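PDB 4S1I: pyridoxal kinase, which probably transfers a phosphate from ATP, with magnesium, to pyridoxal to make pyridoxal 5'-phosphate. Local coordinates for residues A[6-11]-A[36-41]; A[79-84]-A[106-111]. All blocks are in the same frame, centred on the assembly; numbering follows the deposited sequence.

Interaction 1 of 2, residues A[6-11]-A[36-41]; sequences LTISSY and VLTTHL. With PLP (pyridoxal-5'-phosphate), chain C.
L6 meets V36 where strands 5-9 and 33-41 run parallel, the two strands of a beta-alpha-beta unit whose crossover helix is 18-28, in the central sheet of this ribokinase-like fold. L6 CD1 packs on V36 CG2 at 3.7 Å. Next along, T7 gives its carbonyl to V36 N, while its hydroxyl turns to N19 and Y222. I8 shares a face of the sheet with V36, where F60 of helix 57-69 touches both, and its CG2 meets T38 CG2 at 3.6 Å, the two side chains crossing at about a right angle. S9 continues the ladder: its N donates to V36 O, and its carbonyl accepts from T38 N; the last bridge pair is S9 with L37, and T38 (psi -10°) then turns out of extended conformation. Past the end of strand 5-9, S10 lies in the loop that reaches PLP. It has OG between its backbone N and carbonyl carbon (chi1 60°), and from there the hydroxyl gives a very short 2.5 Å hydrogen bond to O3 of PLP; T45 holds the ligand as well. Y11 lies alongside L37, its CB 3.7 Å from L37 CD1, and its ring meets the H40 ring rim to rim with planes at 49°. At the far end of the Y11 ring, OH bonds to F35 O of the other subunit, so this pair of segments also takes part in the dimer interface. The Y11 carbonyl is gripped twice, from opposite faces of its plane: by L41 N at 3.1 Å, and by T39 OG1, 2.9 Å from Y11 O.

Interaction 2 of 2, residues A[79-84]-A[106-111]; sequences LVTGYF and VYFLCD. With PLP (pyridoxal-5'-phosphate), chain C.
L79 and F108 are bridge partners on strands 78-81 and 107-110, parallel neighbours joined through helix 87-103 as a right-handed beta-alpha-beta crossover in the central sheet of the ribokinase-like fold. Four backbone hydrogen bonds tie them: L79 N to Y107 O, L109 N to L79 O, T81 N to L109 O, and D111 N to T81 O. CA-H...O contacts fill in between, the shortest from V80 CA to L109 O at 3.2 Å. Apolar packing falls on both faces. On one, L79 has CG anti to its N (chi1 176°), and chi2 of 60° carries CD2 over the F108 ring, a CH-pi contact 4.1 Å from the centroid. T81 brings OG1 to that ring's edge, 3.5 Å from F108 CE1. L133 of helix 124-133 touches T81 and F108, and V97 of helix 87-103 touches L79. On the other, V80 CG1 rests beside L109 CD2 at 4.2 Å, and helix 216-230 packs on both residues. Ligand contacts gather beyond the C-terminal strand ends, where active sites of such sheets lie. The Y83 ring presents a face to PLP, its CD2 3.5 Å from PLP O3. D111 belongs to a magnesium site together with T141, and its OD2 is held by T221. A water bridges the strand ends: it accepts from T81 OG1 and donates to G82 O and, at 2.7 Å, to D111 O.

In the fold
From the N terminus, strand 5-9 runs into the sheet, the chain returns through helix 18-28, and interaction 1 closes that loop as strand 33-41 settles beside it. After strand 52-54 and helix 57-69 the chain crosses to the other flank of strand 5-9, where strand 78-81 enters; helix 87-103 then leads to interaction 2. The two closures follow in series, neither enclosing the other. They meet directly, since strands 5-9 and 78-81 are neighbours: L6 O probably bonds to V80 N, and T38 OG1 to Y83 O. Together they span four adjacent parallel strands, whose ends reach PLP and, through D111, a magnesium site.

Interaction 1 of 2, residues A[6-11]-A[36-41]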
loop_
_atom_site.group_PDB
_atom_site.type_symbol
_atom_site.label_atom_id
_atom_site.label_comp_id
_atom_site.label_asym_id
_atom_site.label_seq_id
_atom_site.Cartn_x
_atom_site.Cartn_y
_atom_site.Cartn_z
ATOM N N LEU A 6 -0.523 -5.926 12.700
ATOM C CA LEU A 6 -1.063 -4.568 12.683
ATOM C C LEU A 6 0.121 -3.629 12.648
ATOM O O LEU A 6 0.945 -3.663 13.533
ATOM C CB LEU A 6 -1.956 -4.288 13.901
ATOM C CG LEU A 6 -2.351 -2.850 14.215
ATOM C CD1 LEU A 6 -3.196 -2.332 13.099
ATOM C CD2 LEU A 6 -3.027 -2.763 15.571
ATOM N N THR A 7 0.183 -2.776 11.607
ATOM C CA THR A 7 1.326 -1.854 11.455
ATOM C C THR A 7 0.822 -0.413 11.303
ATOM O O THR A 7 -0.023 -0.164 10.457
ATOM C CB THR A 7 2.332 -2.268 10.372
ATOM O OG1 THR A 7 3.262 -1.184 10.070
ATOM C CG2 THR A 7 1.692 -2.743 9.135
ATOM N N ILE A 8 1.330 0.444 12.162
ATOM C CA ILE A 8 0.898 1.837 12.305
ATOM C C ILE A 8 2.067 2.734 11.951
ATOM O O ILE A 8 3.015 2.797 12.712
ATOM C CB ILE A 8 0.395 2.105 13.703
ATOM C CG1 ILE A 8 -0.726 1.164 14.090
ATOM C CG2 ILE A 8 -0.004 3.587 13.872
ATOM C CD1 ILE A 8 -1.031 1.136 15.544
ATOM N N SER A 9 2.004 3.391 10.798
ATOM C CA SER A 9 3.078 4.240 10.344
ATOM C C SER A 9 2.596 5.150 9.219
ATOM O O SER A 9 1.426 5.087 8.836
ATOM C CB SER A 9 4.286 3.372 9.940
ATOM O OG SER A 9 5.464 4.202 9.817
ATOM N N SER A 10 3.520 5.898 8.663
ATOM C CA SER A 10 3.200 6.892 7.659
ATOM C C SER A 10 2.887 6.372 6.293
ATOM O O SER A 10 3.195 5.198 5.966
ATOM C CB SER A 10 4.365 7.845 7.600
ATOM O OG SER A 10 5.538 7.182 7.265
ATOM N N TYR A 11 2.216 7.182 5.474
ATOM C CA TYR A 11 1.920 6.837 4.090
ATOM C C TYR A 11 2.295 7.982 3.191
ATOM O O TYR A 11 1.950 9.169 3.495
ATOM C CB TYR A 11 0.424 6.512 3.971
ATOM C CG TYR A 11 0.024 6.195 2.517
ATOM C CD1 TYR A 11 0.181 4.914 2.032
ATOM C CD2 TYR A 11 -0.306 7.142 1.632
ATOM C CE1 TYR A 11 -0.157 4.607 0.752
ATOM C CE2 TYR A 11 -0.673 6.855 0.357
ATOM C CZ TYR A 11 -0.542 5.592 -0.103
ATOM O OH TYR A 11 -0.845 5.309 -1.409
ATOM N N VAL A 36 -2.554 0.662 9.150
ATOM C CA VAL A 36 -3.272 1.872 9.656
ATOM C C VAL A 36 -2.280 3.036 9.425
ATOM O O VAL A 36 -1.111 2.991 9.798
ATOM C CB VAL A 36 -3.591 1.816 11.136
ATOM C CG1 VAL A 36 -4.197 3.109 11.592
ATOM C CG2 VAL A 36 -4.573 0.692 11.416
ATOM N N LEU A 37 -2.744 4.027 8.714
ATOM C CA LEU A 37 -1.882 5.148 8.298
ATOM C C LEU A 37 -1.851 6.289 9.292
ATOM O O LEU A 37 -2.844 6.556 9.977
ATOM C CB LEU A 37 -2.378 5.687 6.970
ATOM C CG LEU A 37 -2.581 4.654 5.882
ATOM C CD1 LEU A 37 -2.979 5.293 4.577
ATOM C CD2 LEU A 37 -1.471 3.619 5.716
ATOM N N THR A 38 -0.713 6.898 9.462
ATOM C CA THR A 38 -0.574 8.061 10.376
ATOM C C THR A 38 -0.470 9.375 9.635
ATOM O O THR A 38 -0.541 10.454 10.236
ATOM C CB THR A 38 0.647 7.965 11.311
ATOM O OG1 THR A 38 1.820 7.935 10.496
ATOM C CG2 THR A 38 0.548 6.698 12.198
ATOM N N THR A 39 -0.304 9.272 8.298
ATOM C CA THR A 39 -0.258 10.399 7.407
ATOM C C THR A 39 -0.808 10.014 6.064
ATOM O O THR A 39 -0.907 8.839 5.741
ATOM C CB THR A 39 1.185 10.906 7.122
ATOM O OG1 THR A 39 1.875 9.963 6.292
ATOM C CG2 THR A 39 1.995 11.170 8.353
ATOM N N HIS A 40 -1.205 11.034 5.305
ATOM C CA HIS A 40 -1.548 10.839 3.888
ATOM C C HIS A 40 -0.866 11.955 3.141
ATOM O O HIS A 40 -1.445 13.045 2.947
ATOM C CB HIS A 40 -3.016 10.761 3.623
ATOM C CG HIS A 40 -3.460 10.619 2.197
ATOM N ND1 HIS A 40 -4.644 11.175 1.726
ATOM C CD2 HIS A 40 -2.885 10.032 1.132
ATOM C CE1 HIS A 40 -4.783 10.870 0.436
ATOM N NE2 HIS A 40 -3.734 10.149 0.063
ATOM N N LEU A 41 0.387 11.744 2.761
ATOM C CA LEU A 41 1.195 12.737 2.221
ATOM C C LEU A 41 1.465 12.426 0.715
ATOM O O LEU A 41 1.477 11.298 0.356
ATOM C CB LEU A 41 2.541 12.883 2.941
ATOM C CG LEU A 41 2.504 13.044 4.438
ATOM C CD1 LEU A 41 3.888 13.065 5.006
ATOM C CD2 LEU A 41 1.758 14.306 4.787
HETATM N N1 PLP C . 8.901 11.403 5.680
HETATM C C2 PLP C . 8.062 10.466 6.138
HETATM C C2A PLP C . 6.612 10.679 6.025
HETATM C C3 PLP C . 8.519 9.263 6.750
HETATM O O3 PLP C . 7.725 8.370 7.208
HETATM C C4 PLP C . 9.934 9.047 6.890
HETATM C C4A PLP C . 10.404 7.844 7.505
HETATM O O4A PLP C . 11.485 7.394 7.439
HETATM C C5 PLP C . 10.688 10.095 6.354
HETATM C C6 PLP C . 10.114 11.223 5.777
HETATM C C5A PLP C . 12.128 10.146 6.336
HETATM O O4P PLP C . 12.308 10.903 5.179
HETATM P P PLP C . 13.474 11.996 5.030
HETATM O O1P PLP C . 14.674 11.535 5.751
HETATM O O2P PLP C . 13.032 13.317 5.559
HETATM O O3P PLP C . 13.675 11.916 3.582
#

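Interaction 2 of 2, residues A[79-84]-A[106-111]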
loop_
_atom_site.group_PDB
_atom_site.type_symbol
_atom_site.label_atom_id
_atom_site.label_comp_id
_atom_site.label_asym_id
_atom_site.label_seq_id
_atom_site.Cartn_x
_atom_site.Cartn_y
_atom_site.Cartn_z
ATOM N N LEU A 79 2.660 -6.492 16.294
ATOM C CA LEU A 79 2.328 -5.079 16.182
ATOM C C LEU A 79 3.603 -4.351 15.803
ATOM O O LEU A 79 4.685 -4.677 16.294
ATOM C CB LEU A 79 1.893 -4.523 17.492
ATOM C CG LEU A 79 1.601 -3.054 17.566
ATOM C CD1 LEU A 79 0.488 -2.664 16.628
ATOM C CD2 LEU A 79 1.207 -2.790 19.014
ATOM N N VAL A 80 3.478 -3.392 14.879
ATOM C CA VAL A 80 4.668 -2.580 14.526
ATOM C C VAL A 80 4.198 -1.126 14.527
ATOM O O VAL A 80 3.158 -0.845 13.999
ATOM C CB VAL A 80 5.175 -2.784 13.063
ATOM C CG1 VAL A 80 6.473 -2.026 12.782
ATOM C CG2 VAL A 80 5.450 -4.152 12.782
ATOM N N THR A 81 5.026 -0.237 15.053
ATOM C CA THR A 81 4.814 1.167 14.917
ATOM C C THR A 81 6.038 1.796 14.308
ATOM O O THR A 81 7.141 1.278 14.437
ATOM C CB THR A 81 4.478 1.843 16.237
ATOM O OG1 THR A 81 5.586 1.792 17.115
ATOM C CG2 THR A 81 3.253 1.258 16.872
ATOM N N GLY A 82 5.802 2.923 13.625
ATOM C CA GLY A 82 6.815 3.682 12.978
ATOM C C GLY A 82 6.636 5.182 13.170
ATOM O O GLY A 82 6.800 5.709 14.264
ATOM N N TYR A 83 6.426 5.825 12.054
ATOM C CA TYR A 83 6.351 7.290 12.076
ATOM C C TYR A 83 5.018 7.876 12.513
ATOM O O TYR A 83 4.009 7.503 11.985
ATOM C CB TYR A 83 6.653 7.798 10.671
ATOM C CG TYR A 83 6.683 9.318 10.473
ATOM C CD1 TYR A 83 5.554 10.021 10.303
ATOM C CD2 TYR A 83 7.902 9.945 10.307
ATOM C CE1 TYR A 83 5.573 11.421 10.047
ATOM C CE2 TYR A 83 7.926 11.314 10.061
ATOM C CZ TYR A 83 6.758 12.028 9.909
ATOM O OH TYR A 83 6.814 13.393 9.644
ATOM N N PHE A 84 5.069 8.841 13.429
ATOM C CA PHE A 84 3.874 9.643 13.841
ATOM C C PHE A 84 4.131 11.154 13.625
ATOM O O PHE A 84 5.202 11.685 14.006
ATOM C CB PHE A 84 3.562 9.420 15.307
ATOM C CG PHE A 84 3.252 7.998 15.675
ATOM C CD1 PHE A 84 1.955 7.526 15.644
ATOM C CD2 PHE A 84 4.275 7.146 16.101
ATOM C CE1 PHE A 84 1.691 6.263 15.990
ATOM C CE2 PHE A 84 3.992 5.839 16.491
ATOM C CZ PHE A 84 2.667 5.419 16.427
ATOM N N VAL A 106 1.253 -10.493 22.094
ATOM C CA VAL A 106 1.478 -9.921 20.782
ATOM C C VAL A 106 2.865 -9.373 20.851
ATOM O O VAL A 106 3.188 -8.671 21.790
ATOM C CB VAL A 106 0.456 -8.801 20.526
ATOM C CG1 VAL A 106 0.771 -8.024 19.260
ATOM C CG2 VAL A 106 -0.938 -9.391 20.333
ATOM N N TYR A 107 3.671 -9.618 19.831
ATOM C CA TYR A 107 5.031 -9.197 19.837
ATOM C C TYR A 107 5.071 -7.841 19.124
ATOM O O TYR A 107 4.664 -7.734 17.996
ATOM C CB TYR A 107 5.848 -10.197 19.016
ATOM C CG TYR A 107 7.312 -9.972 18.916
ATOM C CD1 TYR A 107 8.175 -10.436 19.904
ATOM C CD2 TYR A 107 7.892 -9.385 17.764
ATOM C CE1 TYR A 107 9.560 -10.279 19.764
ATOM C CE2 TYR A 107 9.265 -9.271 17.636
ATOM C CZ TYR A 107 10.072 -9.710 18.635
ATOM O OH TYR A 107 11.414 -9.558 18.516
ATOM N N PHE A 108 5.529 -6.829 19.849
ATOM C CA PHE A 108 5.524 -5.447 19.400
ATOM C C PHE A 108 6.944 -5.004 19.070
ATOM O O PHE A 108 7.834 -4.927 19.951
ATOM C CB PHE A 108 4.902 -4.572 20.497
ATOM C CG PHE A 108 4.953 -3.099 20.286
ATOM C CD1 PHE A 108 5.092 -2.526 19.031
ATOM C CD2 PHE A 108 4.845 -2.259 21.367
ATOM C CE1 PHE A 108 5.105 -1.150 18.874
ATOM C CE2 PHE A 108 4.881 -0.874 21.218
ATOM C CZ PHE A 108 5.016 -0.306 19.973
ATOM N N LEU A 109 7.136 -4.731 17.783
ATOM C CA LEU A 109 8.359 -4.092 17.312
ATOM C C LEU A 109 8.101 -2.607 17.121
ATOM O O LEU A 109 7.256 -2.243 16.326
ATOM C CB LEU A 109 8.794 -4.736 15.996
ATOM C CG LEU A 109 10.167 -4.221 15.467
ATOM C CD1 LEU A 109 10.794 -5.255 14.526
ATOM C CD2 LEU A 109 10.064 -2.876 14.786
ATOM N N CYS A 110 8.790 -1.779 17.896
ATOM C CA CYS A 110 8.632 -0.345 17.809
ATOM C C CYS A 110 9.849 0.152 17.053
ATOM O O CYS A 110 10.977 -0.005 17.527
ATOM C CB CYS A 110 8.595 0.312 19.167
ATOM S SG CYS A 110 8.447 2.119 19.130
ATOM N N ASP A 111 9.610 0.757 15.900
ATOM C CA ASP A 111 10.683 1.410 15.168
ATOM C C ASP A 111 10.524 2.898 15.569
ATOM O O ASP A 111 9.544 3.541 15.196
ATOM C CB ASP A 111 10.574 1.231 13.647
ATOM C CG ASP A 111 11.776 1.731 12.907
ATOM O OD1 ASP A 111 12.694 2.312 13.524
ATOM O OD2 ASP A 111 11.824 1.642 11.643
HETATM N N1 PLP C . 8.901 11.403 5.680
HETATM C C2 PLP C . 8.062 10.466 6.138
HETATM C C2A PLP C . 6.612 10.679 6.025
HETATM C C3 PLP C . 8.519 9.263 6.750
HETATM O O3 PLP C . 7.725 8.370 7.208
HETATM C C4 PLP C . 9.934 9.047 6.890
HETATM C C4A PLP C . 10.404 7.844 7.505
HETATM O O4A PLP C . 11.485 7.394 7.439
HETATM C C5 PLP C . 10.688 10.095 6.354
HETATM C C6 PLP C . 10.114 11.223 5.777
HETATM C C5A PLP C . 12.128 10.146 6.336
HETATM O O4P PLP C . 12.308 10.903 5.179
HETATM P P PLP C . 13.474 11.996 5.030
HETATM O O1P PLP C . 14.674 11.535 5.751
HETATM O O2P PLP C . 13.032 13.317 5.559
HETATM O O3P PLP C . 13.675 11.916 3.582
HETATM O O HOH W 1 7.169 3.984 16.470
#